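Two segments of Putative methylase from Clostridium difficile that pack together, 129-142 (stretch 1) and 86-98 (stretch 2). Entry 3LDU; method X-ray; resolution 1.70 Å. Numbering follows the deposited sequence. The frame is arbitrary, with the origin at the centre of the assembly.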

ATOM      1  N   SER A 129      15.210   1.503  34.041  1.00 41.64           N
ATOM      2  CA  SER A 129      15.727   2.779  33.545  1.00 41.14           C
ATOM      3  C   SER A 129      15.142   3.970  34.297  1.00 39.86           C
ATOM      4  O   SER A 129      15.858   4.918  34.612  1.00 40.66           O
ATOM      5  CB  SER A 129      15.449   2.948  32.043  1.00 36.64           C
ATOM      6  OG  SER A 129      16.136   1.984  31.265  1.00 37.38           O
ATOM      7  N   TYR A 130      13.839   3.911  34.570  1.00 43.29           N
ATOM      8  CA  TYR A 130      13.096   5.046  35.116  1.00 48.37           C
ATOM      9  C   TYR A 130      12.944   4.967  36.624  1.00 61.69           C
ATOM     10  O   TYR A 130      12.218   5.762  37.215  1.00 65.74           O
ATOM     11  CB  TYR A 130      11.713   5.162  34.460  1.00 35.19           C
ATOM     12  CG  TYR A 130      11.777   5.519  32.989  1.00 40.19           C
ATOM     13  CD1 TYR A 130      12.850   6.240  32.492  1.00 43.77           C
ATOM     14  CD2 TYR A 130      10.772   5.143  32.104  1.00 42.00           C
ATOM     15  CE1 TYR A 130      12.935   6.580  31.162  1.00 43.30           C
ATOM     16  CE2 TYR A 130      10.845   5.478  30.743  1.00 37.78           C
ATOM     17  CZ  TYR A 130      11.937   6.201  30.286  1.00 45.20           C
ATOM     18  OH  TYR A 130      12.068   6.561  28.962  1.00 35.52           O
ATOM     19  N   LEU A 131      13.628   4.008  37.241  1.00 69.31           N
ATOM     20  CA  LEU A 131      13.598   3.864  38.691  1.00 70.37           C
ATOM     21  C   LEU A 131      12.171   3.984  39.221  1.00 71.58           C
ATOM     22  O   LEU A 131      11.926   4.671  40.213  1.00 65.46           O
ATOM     23  CB  LEU A 131      14.479   4.936  39.333  1.00 71.06           C
ATOM     24  CG  LEU A 131      15.864   5.109  38.703  1.00 73.15           C
ATOM     25  CD1 LEU A 131      16.529   6.405  39.160  1.00 74.18           C
ATOM     26  CD2 LEU A 131      16.745   3.901  38.995  1.00 71.23           C
ATOM     27  N   GLU A 132      11.227   3.327  38.552  1.00 78.09           N
ATOM     28  CA  GLU A 132       9.823   3.442  38.937  1.00 85.52           C
ATOM     29  C   GLU A 132       9.433   2.483  40.057  1.00 90.73           C
ATOM     30  O   GLU A 132       9.422   1.265  39.879  1.00 88.27           O
ATOM     31  CB  GLU A 132       8.903   3.279  37.728  1.00 84.16           C
ATOM     32  CG  GLU A 132       9.062   4.389  36.704  1.00 87.52           C
ATOM     33  CD  GLU A 132       7.734   4.899  36.187  1.00 90.65           C
ATOM     34  OE1 GLU A 132       6.976   5.491  36.982  1.00 90.94           O
ATOM     35  OE2 GLU A 132       7.454   4.712  34.983  1.00 90.35           O
ATOM     36  N   ASP A 133       9.115   3.061  41.211  1.00 96.94           N
ATOM     37  CA  ASP A 133       8.766   2.306  42.407  1.00 99.33           C
ATOM     38  C   ASP A 133       7.281   1.950  42.442  1.00 99.38           C
ATOM     39  O   ASP A 133       6.914   0.803  42.708  1.00 99.65           O
ATOM     40  CB  ASP A 133       9.160   3.107  43.654  1.00 98.47           C
ATOM     41  CG  ASP A 133       8.851   4.593  43.519  1.00 97.55           C
ATOM     42  OD1 ASP A 133       8.000   4.948  42.676  1.00 95.46           O
ATOM     43  OD2 ASP A 133       9.456   5.403  44.258  1.00 97.05           O
ATOM     44  N   GLY A 134       6.434   2.938  42.171  1.00 94.97           N
ATOM     45  CA  GLY A 134       5.000   2.728  42.148  1.00 87.87           C
ATOM     46  C   GLY A 134       4.525   2.299  40.774  1.00 82.63           C
ATOM     47  O   GLY A 134       5.282   1.711  39.999  1.00 82.69           O
ATOM     48  N   LEU A 135       3.264   2.593  40.476  1.00 74.54           N
ATOM     49  CA  LEU A 135       2.677   2.257  39.185  1.00 63.68           C
ATOM     50  C   LEU A 135       3.471   2.866  38.031  1.00 66.81           C
ATOM     51  O   LEU A 135       3.703   4.074  37.998  1.00 61.96           O
ATOM     52  CB  LEU A 135       1.223   2.733  39.130  1.00 54.05           C
ATOM     53  CG  LEU A 135       0.142   1.764  39.607  1.00 48.59           C
ATOM     54  CD1 LEU A 135       0.728   0.647  40.438  1.00 50.47           C
ATOM     55  CD2 LEU A 135      -0.967   2.472  40.364  1.00 41.32           C
ATOM     56  N   LEU A 136       3.902   2.028  37.093  1.00 71.75           N
ATOM     57  CA  LEU A 136       4.466   2.532  35.847  1.00 74.49           C
ATOM     58  C   LEU A 136       3.314   3.105  35.036  1.00 71.30           C
ATOM     59  O   LEU A 136       2.517   2.362  34.467  1.00 74.89           O
ATOM     60  CB  LEU A 136       5.181   1.425  35.065  1.00 75.32           C
ATOM     61  CG  LEU A 136       5.748   1.814  33.696  1.00 77.64           C
ATOM     62  CD1 LEU A 136       7.227   1.460  33.569  1.00 77.48           C
ATOM     63  CD2 LEU A 136       4.944   1.162  32.581  1.00 79.92           C
ATOM     64  N   LYS A 137       3.219   4.430  35.008  1.00 64.80           N
ATOM     65  CA  LYS A 137       2.115   5.100  34.329  1.00 59.30           C
ATOM     66  C   LYS A 137       2.267   5.033  32.812  1.00 49.40           C
ATOM     67  O   LYS A 137       3.376   5.173  32.285  1.00 40.90           O
ATOM     68  CB  LYS A 137       2.012   6.557  34.787  1.00 72.27           C
ATOM     69  CG  LYS A 137       0.660   6.918  35.388  1.00 80.09           C
ATOM     70  CD  LYS A 137       0.723   8.218  36.172  1.00 83.21           C
ATOM     71  CE  LYS A 137      -0.610   8.516  36.842  1.00 85.90           C
ATOM     72  NZ  LYS A 137      -0.552   9.735  37.698  1.00 88.11           N
ATOM     73  N   GLU A 138       1.142   4.802  32.134  1.00 37.37           N
ATOM     74  CA  GLU A 138       1.072   4.772  30.675  1.00 33.94           C
ATOM     75  C   GLU A 138      -0.022   5.732  30.209  1.00 33.29           C
ATOM     76  O   GLU A 138      -1.062   5.302  29.703  1.00 41.47           O
ATOM     77  CB  GLU A 138       0.750   3.357  30.169  1.00 41.90           C
ATOM     78  CG  GLU A 138       1.944   2.406  30.051  1.00 44.05           C
ATOM     79  CD  GLU A 138       1.611   1.131  29.259  1.00 45.37           C
ATOM     80  OE1 GLU A 138       1.467   1.206  28.011  1.00 35.05           O
ATOM     81  OE2 GLU A 138       1.501   0.052  29.887  1.00 39.01           O
ATOM     82  N   ASP A 139       0.213   7.031  30.358  1.00 33.16           N
ATOM     83  CA  ASP A 139      -0.849   8.005  30.112  1.00 40.69           C
ATOM     84  C   ASP A 139      -0.560   9.028  29.010  1.00 43.74           C
ATOM     85  O   ASP A 139      -1.386   9.899  28.749  1.00 45.91           O
ATOM     86  CB  ASP A 139      -1.217   8.730  31.412  1.00 44.52           C
ATOM     87  CG  ASP A 139      -0.086   9.599  31.938  1.00 51.53           C
ATOM     88  OD1 ASP A 139       1.032   9.510  31.392  1.00 47.42           O
ATOM     89  OD2 ASP A 139      -0.313  10.372  32.895  1.00 55.03           O
ATOM     90  N   LYS A 140       0.598   8.932  28.364  1.00 34.49           N
ATOM     91  CA  LYS A 140       0.954   9.898  27.326  1.00 30.06           C
ATOM     92  C   LYS A 140       0.743   9.297  25.933  1.00 28.64           C
ATOM     93  O   LYS A 140      -0.161   8.479  25.737  1.00 31.91           O
ATOM     94  CB  LYS A 140       2.392  10.405  27.507  1.00 29.07           C
ATOM     95  CG  LYS A 140       2.658  11.055  28.876  1.00 39.02           C
ATOM     96  CD  LYS A 140       1.599  12.102  29.202  1.00 43.05           C
ATOM     97  CE  LYS A 140       1.863  12.783  30.549  1.00 48.40           C
ATOM     98  NZ  LYS A 140       3.106  13.603  30.518  1.00 46.68           N
ATOM     99  N   GLU A 141       1.566   9.697  24.967  1.00 28.24           N
ATOM    100  CA  GLU A 141       1.352   9.254  23.585  1.00 28.10           C
ATOM    101  C   GLU A 141       1.749   7.793  23.323  1.00 30.26           C
ATOM    102  O   GLU A 141       2.508   7.187  24.077  1.00 28.64           O
ATOM    103  CB  GLU A 141       2.014  10.206  22.578  1.00 25.76           C
ATOM    104  CG  GLU A 141       3.505  10.018  22.384  1.00 24.65           C
ATOM    105  CD  GLU A 141       4.341  10.648  23.501  1.00 30.58           C
ATOM    106  OE1 GLU A 141       3.778  11.021  24.554  1.00 35.52           O
ATOM    107  OE2 GLU A 141       5.568  10.773  23.312  1.00 30.58           O
ATOM    108  N   LYS A 142       1.217   7.243  22.237  1.00 26.60           N
ATOM    109  CA  LYS A 142       1.260   5.802  21.972  1.00 23.96           C
ATOM    110  C   LYS A 142       2.379   5.391  21.005  1.00 24.77           C
ATOM    111  O   LYS A 142       2.578   6.019  19.958  1.00 24.38           O
ATOM    112  CB  LYS A 142      -0.113   5.367  21.430  1.00 28.17           C
ATOM    113  CG  LYS A 142      -0.309   3.878  21.210  1.00 45.20           C
ATOM    114  CD  LYS A 142      -1.742   3.607  20.719  1.00 54.08           C
ATOM    115  CE  LYS A 142      -1.902   2.196  20.151  1.00 65.03           C
ATOM    116  NZ  LYS A 142      -3.170   2.003  19.378  1.00 65.13           N
TER
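Stretch 2, residues 86-98: WSRYIPYGAQFPI

Stretch 2 runs beside stretch 1 in the same overall direction, from Ser 87 near Ser 129 to Gln 95 near Lys 142, with its first residues in helical phi/psi and the rest loop and turn. Ser 129 OG makes a weak hydrogen bond of 3.4 Å to Ser 87 OG. Tyr 130, the first residue after a helix to leave helical phi/psi, points toward stretch 2, and its length carries OH to Ile 90 O, which accepts a hydrogen bond at 2.7 Å. The flat ring also offers a face to the edge of Tyr 92: the planes stand at 88°, with Tyr 130 CD2 4.0 Å from Tyr 92 CD1.

From Leu 131 to Leu 135 the chain swings out, and Glu 132 alone keeps contact, a water linking its OE2 to Gly 93 N. Leu 136 returns with an apolar end, CD2 lying 3.8 Å from CZ at the edge of the Phe 96 ring. Lys 137 then faces the type II turn that stretch 2 makes from Pro 91 to Ala 94, its O receiving a CA-H...O contact from Gly 93 CA at 3.6 Å. Gly 93 suits the turn because its positive phi would jam a CB against the preceding carbonyl.

Glu 138 reaches in with its carboxylate, OE1 accepting a nearly straight hydrogen bond from Phe 96 N at 2.9 Å. Gly 93 O then accepts from two successive amides, weakly from Asp 139 N at 2.9 Å and at a better angle from Lys 140 N at 2.8 Å. The amide side chain of Gln 95 donates through NE2 to Lys 140 O (2.9 Å), while Gln 95 N donates to Glu 141 O (2.9 Å). A single beta bridge pairs Lys 142 with Gln 95, and the aliphatic part of the lysine brings CE to 3.4 Å from Pro 97 CG.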

ATOM      1  N   TRP A  86      14.973   0.115  26.303  1.00 29.24           N
ATOM      2  CA  TRP A  86      13.694   0.631  25.840  1.00 26.86           C
ATOM      3  C   TRP A  86      13.470   2.116  26.119  1.00 31.17           C
ATOM      4  O   TRP A  86      12.735   2.775  25.385  1.00 29.38           O
ATOM      5  CB  TRP A  86      12.538  -0.232  26.352  1.00 25.25           C
ATOM      6  CG  TRP A  86      12.418  -1.488  25.551  1.00 25.79           C
ATOM      7  CD1 TRP A  86      12.841  -2.745  25.904  1.00 25.98           C
ATOM      8  CD2 TRP A  86      11.880  -1.603  24.229  1.00 23.49           C
ATOM      9  NE1 TRP A  86      12.578  -3.633  24.879  1.00 23.82           N
ATOM     10  CE2 TRP A  86      11.995  -2.952  23.845  1.00 25.98           C
ATOM     11  CE3 TRP A  86      11.312  -0.688  23.339  1.00 25.51           C
ATOM     12  CZ2 TRP A  86      11.546  -3.414  22.607  1.00 21.80           C
ATOM     13  CZ3 TRP A  86      10.863  -1.157  22.103  1.00 26.07           C
ATOM     14  CH2 TRP A  86      10.994  -2.501  21.752  1.00 24.19           C
ATOM     15  N   SER A  87      14.096   2.642  27.171  1.00 27.58           N
ATOM     16  CA  SER A  87      13.959   4.062  27.493  1.00 24.82           C
ATOM     17  C   SER A  87      14.471   4.974  26.370  1.00 30.76           C
ATOM     18  O   SER A  87      14.092   6.144  26.294  1.00 34.71           O
ATOM     19  CB  SER A  87      14.685   4.392  28.801  1.00 31.10           C
ATOM     20  OG  SER A  87      16.080   4.188  28.665  1.00 32.29           O
ATOM     21  N   ARG A  88      15.338   4.443  25.509  1.00 29.78           N
ATOM     22  CA  ARG A  88      15.827   5.200  24.354  1.00 39.96           C
ATOM     23  C   ARG A  88      14.710   5.471  23.345  1.00 36.01           C
ATOM     24  O   ARG A  88      14.754   6.453  22.604  1.00 32.88           O
ATOM     25  CB  ARG A  88      16.962   4.449  23.648  1.00 44.09           C
ATOM     26  CG  ARG A  88      18.338   4.619  24.272  1.00 60.30           C
ATOM     27  CD  ARG A  88      19.400   3.916  23.430  1.00 71.96           C
ATOM     28  NE  ARG A  88      19.197   4.152  22.000  1.00 78.45           N
ATOM     29  CZ  ARG A  88      19.895   3.562  21.034  1.00 79.71           C
ATOM     30  NH1 ARG A  88      20.849   2.690  21.335  1.00 82.85           N
ATOM     31  NH2 ARG A  88      19.635   3.840  19.763  1.00 77.32           N
ATOM     32  N   TYR A  89      13.707   4.600  23.332  1.00 29.17           N
ATOM     33  CA  TYR A  89      12.663   4.637  22.315  1.00 24.17           C
ATOM     34  C   TYR A  89      11.288   4.986  22.854  1.00 30.80           C
ATOM     35  O   TYR A  89      10.472   5.571  22.142  1.00 31.09           O
ATOM     36  CB  TYR A  89      12.586   3.281  21.630  1.00 27.19           C
ATOM     37  CG  TYR A  89      13.912   2.848  21.078  1.00 28.95           C
ATOM     38  CD1 TYR A  89      14.470   3.496  19.986  1.00 33.45           C
ATOM     39  CD2 TYR A  89      14.611   1.805  21.653  1.00 25.50           C
ATOM     40  CE1 TYR A  89      15.683   3.108  19.480  1.00 36.97           C
ATOM     41  CE2 TYR A  89      15.824   1.409  21.155  1.00 29.72           C
ATOM     42  CZ  TYR A  89      16.355   2.059  20.065  1.00 39.33           C
ATOM     43  OH  TYR A  89      17.572   1.656  19.568  1.00 51.65           O
ATOM     44  N   ILE A  90      11.029   4.583  24.096  1.00 30.94           N
ATOM     45  CA  ILE A  90       9.760   4.843  24.777  1.00 26.94           C
ATOM     46  C   ILE A  90      10.013   5.820  25.920  1.00 25.01           C
ATOM     47  O   ILE A  90      10.660   5.460  26.889  1.00 28.98           O
ATOM     48  CB  ILE A  90       9.151   3.537  25.390  1.00 24.50           C
ATOM     49  CG1 ILE A  90       9.041   2.423  24.336  1.00 27.61           C
ATOM     50  CG2 ILE A  90       7.784   3.813  26.010  1.00 29.26           C
ATOM     51  CD1 ILE A  90       8.420   2.870  23.055  1.00 46.54           C
ATOM     52  N   PRO A  91       9.502   7.054  25.799  1.00 25.35           N
ATOM     53  CA  PRO A  91       9.755   8.089  26.806  1.00 30.34           C
ATOM     54  C   PRO A  91       8.851   7.957  28.023  1.00 32.29           C
ATOM     55  O   PRO A  91       7.883   7.198  28.026  1.00 28.91           O
ATOM     56  CB  PRO A  91       9.437   9.378  26.056  1.00 30.99           C
ATOM     57  CG  PRO A  91       8.396   8.978  25.077  1.00 27.37           C
ATOM     58  CD  PRO A  91       8.704   7.572  24.675  1.00 26.54           C
ATOM     59  N   TYR A  92       9.188   8.711  29.066  1.00 31.84           N
ATOM     60  CA  TYR A  92       8.479   8.654  30.327  1.00 28.55           C
ATOM     61  C   TYR A  92       6.982   8.859  30.166  1.00 32.03           C
ATOM     62  O   TYR A  92       6.541   9.871  29.624  1.00 39.62           O
ATOM     63  CB  TYR A  92       9.051   9.731  31.257  1.00 32.35           C
ATOM     64  CG  TYR A  92       8.659   9.573  32.694  1.00 36.06           C
ATOM     65  CD1 TYR A  92       9.046   8.450  33.416  1.00 41.29           C
ATOM     66  CD2 TYR A  92       7.923  10.558  33.346  1.00 37.68           C
ATOM     67  CE1 TYR A  92       8.698   8.302  34.751  1.00 45.29           C
ATOM     68  CE2 TYR A  92       7.574  10.421  34.689  1.00 38.39           C
ATOM     69  CZ  TYR A  92       7.965   9.288  35.377  1.00 43.75           C
ATOM     70  OH  TYR A  92       7.624   9.136  36.703  1.00 50.75           O
ATOM     71  N   GLY A  93       6.203   7.892  30.641  1.00 32.16           N
ATOM     72  CA  GLY A  93       4.760   8.039  30.683  1.00 30.01           C
ATOM     73  C   GLY A  93       4.075   7.598  29.396  1.00 29.99           C
ATOM     74  O   GLY A  93       2.845   7.549  29.323  1.00 28.27           O
ATOM     75  N   ALA A  94       4.868   7.280  28.381  1.00 27.19           N
ATOM     76  CA  ALA A  94       4.306   6.866  27.090  1.00 29.07           C
ATOM     77  C   ALA A  94       3.574   5.534  27.184  1.00 26.37           C
ATOM     78  O   ALA A  94       3.882   4.703  28.040  1.00 26.95           O
ATOM     79  CB  ALA A  94       5.392   6.799  26.007  1.00 24.51           C
ATOM     80  N   GLN A  95       2.603   5.347  26.292  1.00 25.22           N
ATOM     81  CA  GLN A  95       1.885   4.077  26.157  1.00 20.87           C
ATOM     82  C   GLN A  95       2.642   3.189  25.175  1.00 26.38           C
ATOM     83  O   GLN A  95       3.155   3.676  24.166  1.00 25.82           O
ATOM     84  CB  GLN A  95       0.465   4.301  25.620  1.00 27.30           C
ATOM     85  CG  GLN A  95      -0.428   5.143  26.523  1.00 35.07           C
ATOM     86  CD  GLN A  95      -1.816   5.307  25.943  1.00 45.04           C
ATOM     87  OE1 GLN A  95      -2.442   4.337  25.523  1.00 48.24           O
ATOM     88  NE2 GLN A  95      -2.303   6.539  25.914  1.00 53.80           N
ATOM     89  N   PHE A  96       2.729   1.898  25.485  1.00 24.94           N
ATOM     90  CA  PHE A  96       3.399   0.936  24.609  1.00 24.98           C
ATOM     91  C   PHE A  96       2.613  -0.367  24.508  1.00 27.61           C
ATOM     92  O   PHE A  96       3.068  -1.428  24.960  1.00 27.09           O
ATOM     93  CB  PHE A  96       4.862   0.690  25.037  1.00 26.13           C
ATOM     94  CG  PHE A  96       5.037   0.309  26.491  1.00 28.21           C
ATOM     95  CD1 PHE A  96       5.247  -1.012  26.859  1.00 26.06           C
ATOM     96  CD2 PHE A  96       5.013   1.277  27.487  1.00 29.72           C
ATOM     97  CE1 PHE A  96       5.424  -1.360  28.196  1.00 27.77           C
ATOM     98  CE2 PHE A  96       5.193   0.936  28.830  1.00 31.02           C
ATOM     99  CZ  PHE A  96       5.392  -0.378  29.186  1.00 27.84           C
ATOM    100  N   PRO A  97       1.425  -0.294  23.897  1.00 27.63           N
ATOM    101  CA  PRO A  97       0.636  -1.514  23.753  1.00 30.89           C
ATOM    102  C   PRO A  97       1.355  -2.432  22.764  1.00 25.56           C
ATOM    103  O   PRO A  97       1.976  -1.930  21.829  1.00 22.66           O
ATOM    104  CB  PRO A  97      -0.682  -1.004  23.162  1.00 31.21           C
ATOM    105  CG  PRO A  97      -0.300   0.223  22.384  1.00 26.49           C
ATOM    106  CD  PRO A  97       0.837   0.852  23.178  1.00 24.74           C
ATOM    107  N   ILE A  98       1.307  -3.740  22.989  1.00 21.89           N
ATOM    108  CA  ILE A  98       1.875  -4.686  22.029  1.00 20.40           C
ATOM    109  C   ILE A  98       0.742  -4.985  21.057  1.00 26.55           C
ATOM    110  O   ILE A  98      -0.117  -5.825  21.309  1.00 29.48           O
ATOM    111  CB  ILE A  98       2.397  -5.963  22.712  1.00 27.59           C
ATOM    112  CG1 ILE A  98       3.134  -5.612  24.014  1.00 24.92           C
ATOM    113  CG2 ILE A  98       3.322  -6.725  21.778  1.00 25.88           C
ATOM    114  CD1 ILE A  98       4.317  -4.643  23.816  1.00 21.29           C
TER
HETATM  115  O   HOH W   1      14.873   0.923  29.329  1.00 29.43           O
HETATM  116  O   HOH W   2      11.848   9.830  28.937  1.00 35.69           O
HETATM  117  O   HOH W   3       7.244   5.395  31.890  1.00 38.75           O
HETATM  118  O   HOH W   4       5.402   4.314  30.240  1.00 30.18           O